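Taurine:2-oxoglutarate aminotransferase (Bifidobacterium kashiwanohense PV20-2, PDB 6JIX) probably transfers the amino group of taurine to 2-oxoglutarate, using pyridoxal 5'-phosphate as cofactor. Local coordinates at residues A[49-62]-A[407-421]. Sequence-based numbering, arbitrary orientation.
Sequences YTDMSSLLVCSNLG and FSTFGRETNINICPP. With GLU (glutamic acid), chain N.
Ser408 N donates to Thr50 O over 3.1 Å, a fairly straight bond (159°) that joins strand 48-51 to the short parallel strand 407-408. The carbonyl of the same residue, Ser408 O, receives weak, bent bonds from Met52 N and Ser53 N at the type I turn from Asp51 to Ser54. Just after the turn, Leu55 N donates to Asp51 OD1 on its syn side at 2.8 Å, while Asp51 OD2 is held by His63. Thr409 OG1 donates to Asn417 O from above the carbonyl plane, tying the two arms of segment 407-421 together. The bound glutamic acid lies beside this turn: its N donates to Thr409 O at 3.2 Å, and its O sits 2.6 Å from Ser408 OG. Farther out, Met52 lays CG over the centre of the Phe407 ring, 3.5 Å from the centroid, in a CH-pi contact. Bends at chi2 and chi3 (-57° and -70°) fold the thioether back, bringing CE against the same ring and to 3.9 Å from Pro420 CB. Without this ring, as with an alanine at Phe407, Met52 CG would probably lose its support and the thioether would be freer to turn. Phe410 takes Leu56 CD2 over one face and Val57 CG2 at its edge, 3.9 Å from CE1; Val57 CG1 packs on Cys419 CB. Leu56 also approaches Lys281 of the cofactor site and, across the dimer interface, Pro84 of the second subunit. Asp51, Ser53, Leu55, Leu56, Ser408, Thr409 and Phe410 line this glutamate pocket beside the cofactor, probably the substrate site of a class-III aminotransferase.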
ATOM      1  N   TYR A  49      26.937   9.586   5.530  1.00 28.87           N
ATOM      2  CA  TYR A  49      26.768   8.146   5.662  1.00 31.19           C
ATOM      3  C   TYR A  49      26.788   7.535   4.269  1.00 27.50           C
ATOM      4  O   TYR A  49      26.087   8.008   3.371  1.00 30.51           O
ATOM      5  CB  TYR A  49      25.459   7.814   6.410  1.00 28.82           C
ATOM      6  CG  TYR A  49      25.442   8.464   7.775  1.00 31.00           C
ATOM      7  CD1 TYR A  49      25.986   7.820   8.892  1.00 31.13           C
ATOM      8  CD2 TYR A  49      24.958   9.761   7.936  1.00 30.09           C
ATOM      9  CE1 TYR A  49      26.019   8.444  10.143  1.00 32.43           C
ATOM     10  CE2 TYR A  49      24.982  10.397   9.180  1.00 33.25           C
ATOM     11  CZ  TYR A  49      25.515   9.737  10.280  1.00 38.20           C
ATOM     12  OH  TYR A  49      25.523  10.386  11.500  1.00 40.62           O
ATOM     13  N   THR A  50      27.567   6.475   4.094  1.00 25.70           N
ATOM     14  CA  THR A  50      27.592   5.748   2.835  1.00 28.18           C
ATOM     15  C   THR A  50      26.520   4.675   2.928  1.00 31.96           C
ATOM     16  O   THR A  50      26.565   3.814   3.819  1.00 33.67           O
ATOM     17  CB  THR A  50      28.972   5.129   2.570  1.00 30.27           C
ATOM     18  OG1 THR A  50      30.005   6.045   2.966  1.00 29.61           O
ATOM     19  CG2 THR A  50      29.155   4.801   1.094  1.00 25.17           C
ATOM     20  N   ASP A  51      25.567   4.712   1.997  1.00 26.33           N
ATOM     21  CA  ASP A  51      24.363   3.891   2.108  1.00 28.11           C
ATOM     22  C   ASP A  51      24.663   2.478   1.600  1.00 28.05           C
ATOM     23  O   ASP A  51      24.269   2.064   0.507  1.00 25.32           O
ATOM     24  CB  ASP A  51      23.221   4.543   1.343  1.00 26.42           C
ATOM     25  CG  ASP A  51      21.896   3.867   1.592  1.00 32.10           C
ATOM     26  OD1 ASP A  51      21.812   3.034   2.526  1.00 34.06           O
ATOM     27  OD2 ASP A  51      20.937   4.177   0.846  1.00 34.84           O
ATOM     28  N   MET A  52      25.341   1.705   2.445  1.00 26.07           N
ATOM     29  CA  MET A  52      25.754   0.357   2.077  1.00 28.46           C
ATOM     30  C   MET A  52      24.613  -0.674   2.106  1.00 30.03           C
ATOM     31  O   MET A  52      24.810  -1.805   1.639  1.00 30.24           O
ATOM     32  CB  MET A  52      26.903  -0.069   2.998  1.00 26.74           C
ATOM     33  CG  MET A  52      28.148   0.765   2.789  1.00 30.55           C
ATOM     34  SD  MET A  52      28.717   0.706   1.070  1.00 27.96           S
ATOM     35  CE  MET A  52      29.296  -1.002   1.015  1.00 31.30           C
ATOM     36  N   SER A  53      23.419  -0.310   2.582  1.00 23.64           N
ATOM     37  CA  SER A  53      22.260  -1.193   2.526  1.00 27.40           C
ATOM     38  C   SER A  53      21.208  -0.703   1.537  1.00 30.61           C
ATOM     39  O   SER A  53      20.098  -1.253   1.498  1.00 26.29           O
ATOM     40  CB  SER A  53      21.621  -1.323   3.909  1.00 25.46           C
ATOM     41  OG  SER A  53      20.831  -0.171   4.187  1.00 23.31           O
ATOM     42  N   SER A  54      21.523   0.329   0.750  1.00 28.47           N
ATOM     43  CA  SER A  54      20.567   0.910  -0.186  1.00 26.79           C
ATOM     44  C   SER A  54      19.254   1.255   0.510  1.00 27.52           C
ATOM     45  O   SER A  54      18.165   1.064  -0.044  1.00 24.91           O
ATOM     46  CB  SER A  54      20.321  -0.021  -1.365  1.00 24.13           C
ATOM     47  OG  SER A  54      21.306   0.195  -2.343  1.00 27.77           O
ATOM     48  N   LEU A  55      19.373   1.808   1.723  1.00 27.67           N
ATOM     49  CA  LEU A  55      18.270   2.035   2.657  1.00 30.07           C
ATOM     50  C   LEU A  55      17.642   0.692   3.046  1.00 30.07           C
ATOM     51  O   LEU A  55      18.222  -0.039   3.857  1.00 28.14           O
ATOM     52  CB  LEU A  55      17.250   3.018   2.075  1.00 29.95           C
ATOM     53  CG  LEU A  55      17.770   4.450   1.901  1.00 28.70           C
ATOM     54  CD1 LEU A  55      16.617   5.407   1.562  1.00 25.22           C
ATOM     55  CD2 LEU A  55      18.509   4.896   3.150  1.00 23.04           C
ATOM     56  N   LEU A  56      16.508   0.317   2.450  1.00 25.38           N
ATOM     57  CA  LEU A  56      15.965  -1.007   2.729  1.00 30.46           C
ATOM     58  C   LEU A  56      16.172  -1.925   1.525  1.00 31.27           C
ATOM     59  O   LEU A  56      15.248  -2.631   1.102  1.00 31.07           O
ATOM     60  CB  LEU A  56      14.482  -0.894   3.124  1.00 24.39           C
ATOM     61  CG  LEU A  56      14.347  -0.241   4.511  1.00 23.72           C
ATOM     62  CD1 LEU A  56      12.962   0.375   4.817  1.00 20.20           C
ATOM     63  CD2 LEU A  56      14.791  -1.219   5.614  1.00 21.99           C
ATOM     64  N   VAL A  57      17.402  -1.950   0.998  1.00 29.39           N
ATOM     65  CA  VAL A  57      17.722  -2.656  -0.243  1.00 28.55           C
ATOM     66  C   VAL A  57      16.731  -2.227  -1.328  1.00 26.10           C
ATOM     67  O   VAL A  57      16.186  -3.071  -2.049  1.00 26.68           O
ATOM     68  CB  VAL A  57      17.718  -4.191  -0.053  1.00 29.53           C
ATOM     69  CG1 VAL A  57      18.497  -4.855  -1.154  1.00 25.92           C
ATOM     70  CG2 VAL A  57      18.308  -4.580   1.293  1.00 26.14           C
ATOM     71  N   CYS A  58      16.484  -0.916  -1.451  1.00 24.79           N
ATOM     72  CA  CYS A  58      15.519  -0.410  -2.430  1.00 29.86           C
ATOM     73  C   CYS A  58      16.101   0.694  -3.311  1.00 29.75           C
ATOM     74  O   CYS A  58      15.716   0.827  -4.478  1.00 29.08           O
ATOM     75  CB  CYS A  58      14.250   0.107  -1.741  1.00 26.90           C
ATOM     76  SG  CYS A  58      14.538   1.345  -0.455  1.00 29.99           S
ATOM     77  N   SER A  59      17.017   1.502  -2.773  1.00 28.18           N
ATOM     78  CA  SER A  59      17.580   2.620  -3.535  1.00 27.16           C
ATOM     79  C   SER A  59      18.625   2.104  -4.531  1.00 26.64           C
ATOM     80  O   SER A  59      19.804   2.453  -4.495  1.00 26.86           O
ATOM     81  CB  SER A  59      18.156   3.651  -2.578  1.00 27.93           C
ATOM     82  OG  SER A  59      17.130   4.158  -1.730  1.00 37.75           O
ATOM     83  N   ASN A  60      18.138   1.330  -5.503  1.00 25.12           N
ATOM     84  CA  ASN A  60      19.012   0.535  -6.353  1.00 22.26           C
ATOM     85  C   ASN A  60      19.933   1.400  -7.212  1.00 26.06           C
ATOM     86  O   ASN A  60      21.055   0.980  -7.536  1.00 24.03           O
ATOM     87  CB  ASN A  60      18.161  -0.388  -7.227  1.00 25.39           C
ATOM     88  CG  ASN A  60      17.789  -1.695  -6.513  1.00 28.84           C
ATOM     89  OD1 ASN A  60      17.872  -1.799  -5.290  1.00 24.01           O
ATOM     90  ND2 ASN A  60      17.388  -2.696  -7.286  1.00 24.77           N
ATOM     91  N   LEU A  61      19.469   2.578  -7.638  1.00 24.27           N
ATOM     92  CA  LEU A  61      20.266   3.484  -8.459  1.00 23.43           C
ATOM     93  C   LEU A  61      20.810   4.667  -7.660  1.00 24.98           C
ATOM     94  O   LEU A  61      21.023   5.748  -8.225  1.00 24.61           O
ATOM     95  CB  LEU A  61      19.445   3.985  -9.647  1.00 20.51           C
ATOM     96  CG  LEU A  61      19.067   2.885 -10.631  1.00 21.69           C
ATOM     97  CD1 LEU A  61      18.227   3.428 -11.770  1.00 21.89           C
ATOM     98  CD2 LEU A  61      20.342   2.229 -11.152  1.00 24.71           C
ATOM     99  N   GLY A  62      21.054   4.479  -6.361  1.00 22.32           N
ATOM    100  CA  GLY A  62      21.482   5.576  -5.532  1.00 20.99           C
ATOM    101  C   GLY A  62      20.340   6.551  -5.300  1.00 25.04           C
ATOM    102  O   GLY A  62      19.170   6.267  -5.542  1.00 24.66           O
ATOM    103  N   PHE A 407      29.424   3.809   7.658  1.00 32.88           N
ATOM    104  CA  PHE A 407      29.027   2.609   6.931  1.00 32.10           C
ATOM    105  C   PHE A 407      27.629   2.258   7.431  1.00 33.02           C
ATOM    106  O   PHE A 407      27.476   1.623   8.478  1.00 34.63           O
ATOM    107  CB  PHE A 407      30.040   1.492   7.170  1.00 32.32           C
ATOM    108  CG  PHE A 407      29.843   0.284   6.311  1.00 28.10           C
ATOM    109  CD1 PHE A 407      28.756  -0.551   6.502  1.00 28.09           C
ATOM    110  CD2 PHE A 407      30.764  -0.028   5.323  1.00 27.90           C
ATOM    111  CE1 PHE A 407      28.590  -1.681   5.713  1.00 32.98           C
ATOM    112  CE2 PHE A 407      30.601  -1.149   4.525  1.00 28.35           C
ATOM    113  CZ  PHE A 407      29.517  -1.981   4.724  1.00 31.91           C
ATOM    114  N   SER A 408      26.611   2.712   6.695  1.00 32.53           N
ATOM    115  CA  SER A 408      25.214   2.570   7.097  1.00 32.08           C
ATOM    116  C   SER A 408      24.622   1.306   6.485  1.00 27.72           C
ATOM    117  O   SER A 408      24.531   1.187   5.259  1.00 25.12           O
ATOM    118  CB  SER A 408      24.399   3.796   6.677  1.00 29.22           C
ATOM    119  OG  SER A 408      23.049   3.440   6.404  1.00 30.96           O
ATOM    120  N   THR A 409      24.185   0.384   7.340  1.00 30.04           N
ATOM    121  CA  THR A 409      23.537  -0.836   6.884  1.00 29.00           C
ATOM    122  C   THR A 409      22.599  -1.324   7.981  1.00 30.64           C
ATOM    123  O   THR A 409      22.374  -0.638   8.987  1.00 34.32           O
ATOM    124  CB  THR A 409      24.589  -1.881   6.479  1.00 29.14           C
ATOM    125  OG1 THR A 409      23.971  -2.928   5.723  1.00 30.75           O
ATOM    126  CG2 THR A 409      25.305  -2.466   7.701  1.00 26.04           C
ATOM    127  N   PHE A 410      22.028  -2.507   7.770  1.00 29.56           N
ATOM    128  CA  PHE A 410      21.149  -3.128   8.749  1.00 32.24           C
ATOM    129  C   PHE A 410      21.273  -4.630   8.592  1.00 32.81           C
ATOM    130  O   PHE A 410      21.917  -5.128   7.669  1.00 30.44           O
ATOM    131  CB  PHE A 410      19.689  -2.671   8.581  1.00 33.00           C
ATOM    132  CG  PHE A 410      18.959  -3.355   7.444  1.00 35.22           C
ATOM    133  CD1 PHE A 410      19.176  -2.968   6.121  1.00 32.85           C
ATOM    134  CD2 PHE A 410      18.057  -4.387   7.695  1.00 33.62           C
ATOM    135  CE1 PHE A 410      18.509  -3.607   5.063  1.00 32.38           C
ATOM    136  CE2 PHE A 410      17.385  -5.029   6.640  1.00 30.44           C
ATOM    137  CZ  PHE A 410      17.611  -4.640   5.329  1.00 27.95           C
ATOM    138  N   GLY A 411      20.623  -5.351   9.498  1.00 39.00           N
ATOM    139  CA  GLY A 411      20.566  -6.796   9.404  1.00 32.44           C
ATOM    140  C   GLY A 411      19.349  -7.286  10.152  1.00 32.39           C
ATOM    141  O   GLY A 411      18.648  -6.520  10.816  1.00 30.28           O
ATOM    142  N   ARG A 412      19.072  -8.572   9.984  1.00 35.05           N
ATOM    143  CA  ARG A 412      18.078  -9.268  10.787  1.00 28.08           C
ATOM    144  C   ARG A 412      18.736 -10.488  11.400  1.00 29.06           C
ATOM    145  O   ARG A 412      19.758 -10.982  10.913  1.00 32.50           O
ATOM    146  CB  ARG A 412      16.847  -9.661   9.960  1.00 26.52           C
ATOM    147  CG  ARG A 412      15.944  -8.449   9.642  1.00 29.37           C
ATOM    148  CD  ARG A 412      14.546  -8.868   9.225  1.00 30.41           C
ATOM    149  NE  ARG A 412      13.844  -9.533  10.315  1.00 28.59           N
ATOM    150  CZ  ARG A 412      13.061  -8.903  11.182  1.00 29.58           C
ATOM    151  NH1 ARG A 412      12.868  -7.591  11.082  1.00 25.86           N
ATOM    152  NH2 ARG A 412      12.476  -9.589  12.147  1.00 30.84           N
ATOM    153  N   GLU A 413      18.183 -10.944  12.516  1.00 24.65           N
ATOM    154  CA  GLU A 413      18.659 -12.174  13.156  1.00 29.53           C
ATOM    155  C   GLU A 413      20.154 -12.039  13.435  1.00 32.28           C
ATOM    156  O   GLU A 413      20.545 -11.143  14.206  1.00 30.98           O
ATOM    157  CB  GLU A 413      18.268 -13.362  12.271  1.00 28.27           C
ATOM    158  CG  GLU A 413      16.785 -13.702  12.269  1.00 29.78           C
ATOM    159  CD  GLU A 413      16.069 -13.266  13.541  1.00 34.33           C
ATOM    160  OE1 GLU A 413      16.559 -13.563  14.664  1.00 35.58           O
ATOM    161  OE2 GLU A 413      15.004 -12.626  13.411  1.00 31.95           O
ATOM    162  N   THR A 414      21.007 -12.897  12.877  1.00 25.47           N
ATOM    163  CA  THR A 414      22.425 -12.971  13.198  1.00 30.22           C
ATOM    164  C   THR A 414      23.280 -12.469  12.038  1.00 33.08           C
ATOM    165  O   THR A 414      24.459 -12.828  11.940  1.00 30.07           O
ATOM    166  CB  THR A 414      22.814 -14.415  13.584  1.00 34.00           C
ATOM    167  OG1 THR A 414      23.963 -14.429  14.438  1.00 33.18           O
ATOM    168  CG2 THR A 414      23.140 -15.278  12.368  1.00 28.96           C
ATOM    169  N   ASN A 415      22.704 -11.637  11.158  1.00 35.80           N
ATOM    170  CA  ASN A 415      23.351 -11.251   9.910  1.00 29.18           C
ATOM    171  C   ASN A 415      23.609  -9.761   9.824  1.00 25.53           C
ATOM    172  O   ASN A 415      22.896  -8.941  10.410  1.00 29.22           O
ATOM    173  CB  ASN A 415      22.526 -11.662   8.701  1.00 20.98           C
ATOM    174  CG  ASN A 415      22.120 -13.096   8.774  1.00 26.61           C
ATOM    175  OD1 ASN A 415      20.990 -13.421   9.174  1.00 26.92           O
ATOM    176  ND2 ASN A 415      23.053 -13.983   8.445  1.00 28.25           N
ATOM    177  N   ILE A 416      24.652  -9.440   9.068  1.00 29.08           N
ATOM    178  CA  ILE A 416      24.900  -8.105   8.556  1.00 29.44           C
ATOM    179  C   ILE A 416      24.689  -8.161   7.054  1.00 29.70           C
ATOM    180  O   ILE A 416      25.271  -9.011   6.367  1.00 29.89           O
ATOM    181  CB  ILE A 416      26.312  -7.603   8.902  1.00 27.04           C
ATOM    182  CG1 ILE A 416      26.595  -7.815  10.394  1.00 29.65           C
ATOM    183  CG2 ILE A 416      26.408  -6.140   8.583  1.00 28.32           C
ATOM    184  CD1 ILE A 416      27.948  -7.350  10.850  1.00 22.39           C
ATOM    185  N   ASN A 417      23.835  -7.282   6.549  1.00 30.68           N
ATOM    186  CA  ASN A 417      23.670  -7.163   5.111  1.00 32.71           C
ATOM    187  C   ASN A 417      24.725  -6.235   4.543  1.00 32.46           C
ATOM    188  O   ASN A 417      25.152  -5.274   5.191  1.00 34.50           O
ATOM    189  CB  ASN A 417      22.286  -6.618   4.753  1.00 30.96           C
ATOM    190  CG  ASN A 417      21.167  -7.507   5.247  1.00 33.80           C
ATOM    191  OD1 ASN A 417      21.279  -8.733   5.201  1.00 28.10           O
ATOM    192  ND2 ASN A 417      20.075  -6.896   5.717  1.00 33.54           N
ATOM    193  N   ILE A 418      25.137  -6.523   3.315  1.00 26.13           N
ATOM    194  CA  ILE A 418      25.889  -5.578   2.514  1.00 26.03           C
ATOM    195  C   ILE A 418      25.208  -5.568   1.151  1.00 28.65           C
ATOM    196  O   ILE A 418      25.360  -6.503   0.360  1.00 27.82           O
ATOM    197  CB  ILE A 418      27.375  -5.919   2.418  1.00 27.83           C
ATOM    198  CG1 ILE A 418      27.990  -5.943   3.821  1.00 28.66           C
ATOM    199  CG2 ILE A 418      28.083  -4.873   1.578  1.00 29.76           C
ATOM    200  CD1 ILE A 418      28.086  -7.356   4.452  1.00 26.73           C
ATOM    201  N   CYS A 419      24.414  -4.527   0.896  1.00 27.49           N
ATOM    202  CA  CYS A 419      23.633  -4.390  -0.331  1.00 25.23           C
ATOM    203  C   CYS A 419      23.747  -2.947  -0.795  1.00 32.18           C
ATOM    204  O   CYS A 419      22.773  -2.181  -0.754  1.00 31.92           O
ATOM    205  CB  CYS A 419      22.173  -4.777  -0.090  1.00 26.59           C
ATOM    206  SG  CYS A 419      21.935  -6.385   0.672  1.00 26.72           S
ATOM    207  N   PRO A 420      24.931  -2.544  -1.261  1.00 29.43           N
ATOM    208  CA  PRO A 420      25.150  -1.145  -1.657  1.00 22.68           C
ATOM    209  C   PRO A 420      24.440  -0.821  -2.958  1.00 24.10           C
ATOM    210  O   PRO A 420      24.070  -1.722  -3.724  1.00 26.51           O
ATOM    211  CB  PRO A 420      26.674  -1.064  -1.825  1.00 29.85           C
ATOM    212  CG  PRO A 420      27.073  -2.476  -2.193  1.00 30.04           C
ATOM    213  CD  PRO A 420      26.145  -3.369  -1.414  1.00 29.21           C
ATOM    214  N   PRO A 421      24.238   0.459  -3.254  1.00 25.08           N
ATOM    215  CA  PRO A 421      23.558   0.819  -4.503  1.00 26.50           C
ATOM    216  C   PRO A 421      24.276   0.247  -5.717  1.00 25.10           C
ATOM    217  O   PRO A 421      25.506   0.178  -5.760  1.00 23.92           O
ATOM    218  CB  PRO A 421      23.586   2.352  -4.495  1.00 23.08           C
ATOM    219  CG  PRO A 421      23.754   2.710  -3.055  1.00 22.38           C
ATOM    220  CD  PRO A 421      24.607   1.641  -2.464  1.00 21.71           C
TER
HETATM  221  N   GLU N 501      19.925   1.330   8.708  0.80 37.18           N
HETATM  222  CA  GLU N 501      19.529   1.186   7.319  0.80 34.58           C
HETATM  223  C   GLU N 501      19.630   2.512   6.561  0.80 36.32           C
HETATM  224  O   GLU N 501      20.637   2.770   5.806  0.80 35.48           O
HETATM  225  CB  GLU N 501      18.081   0.720   7.304  0.80 27.26           C
HETATM  226  CG  GLU N 501      17.276   1.536   8.295  0.80 28.14           C
HETATM  227  CD  GLU N 501      15.862   0.996   8.438  0.80 32.87           C
HETATM  228  OE1 GLU N 501      15.774  -0.246   8.608  0.80 42.62           O
HETATM  229  OE2 GLU N 501      14.821   1.746   8.385  0.80 29.41           O
HETATM  230  OXT GLU N 501      18.689   3.333   6.697  0.80 27.69           O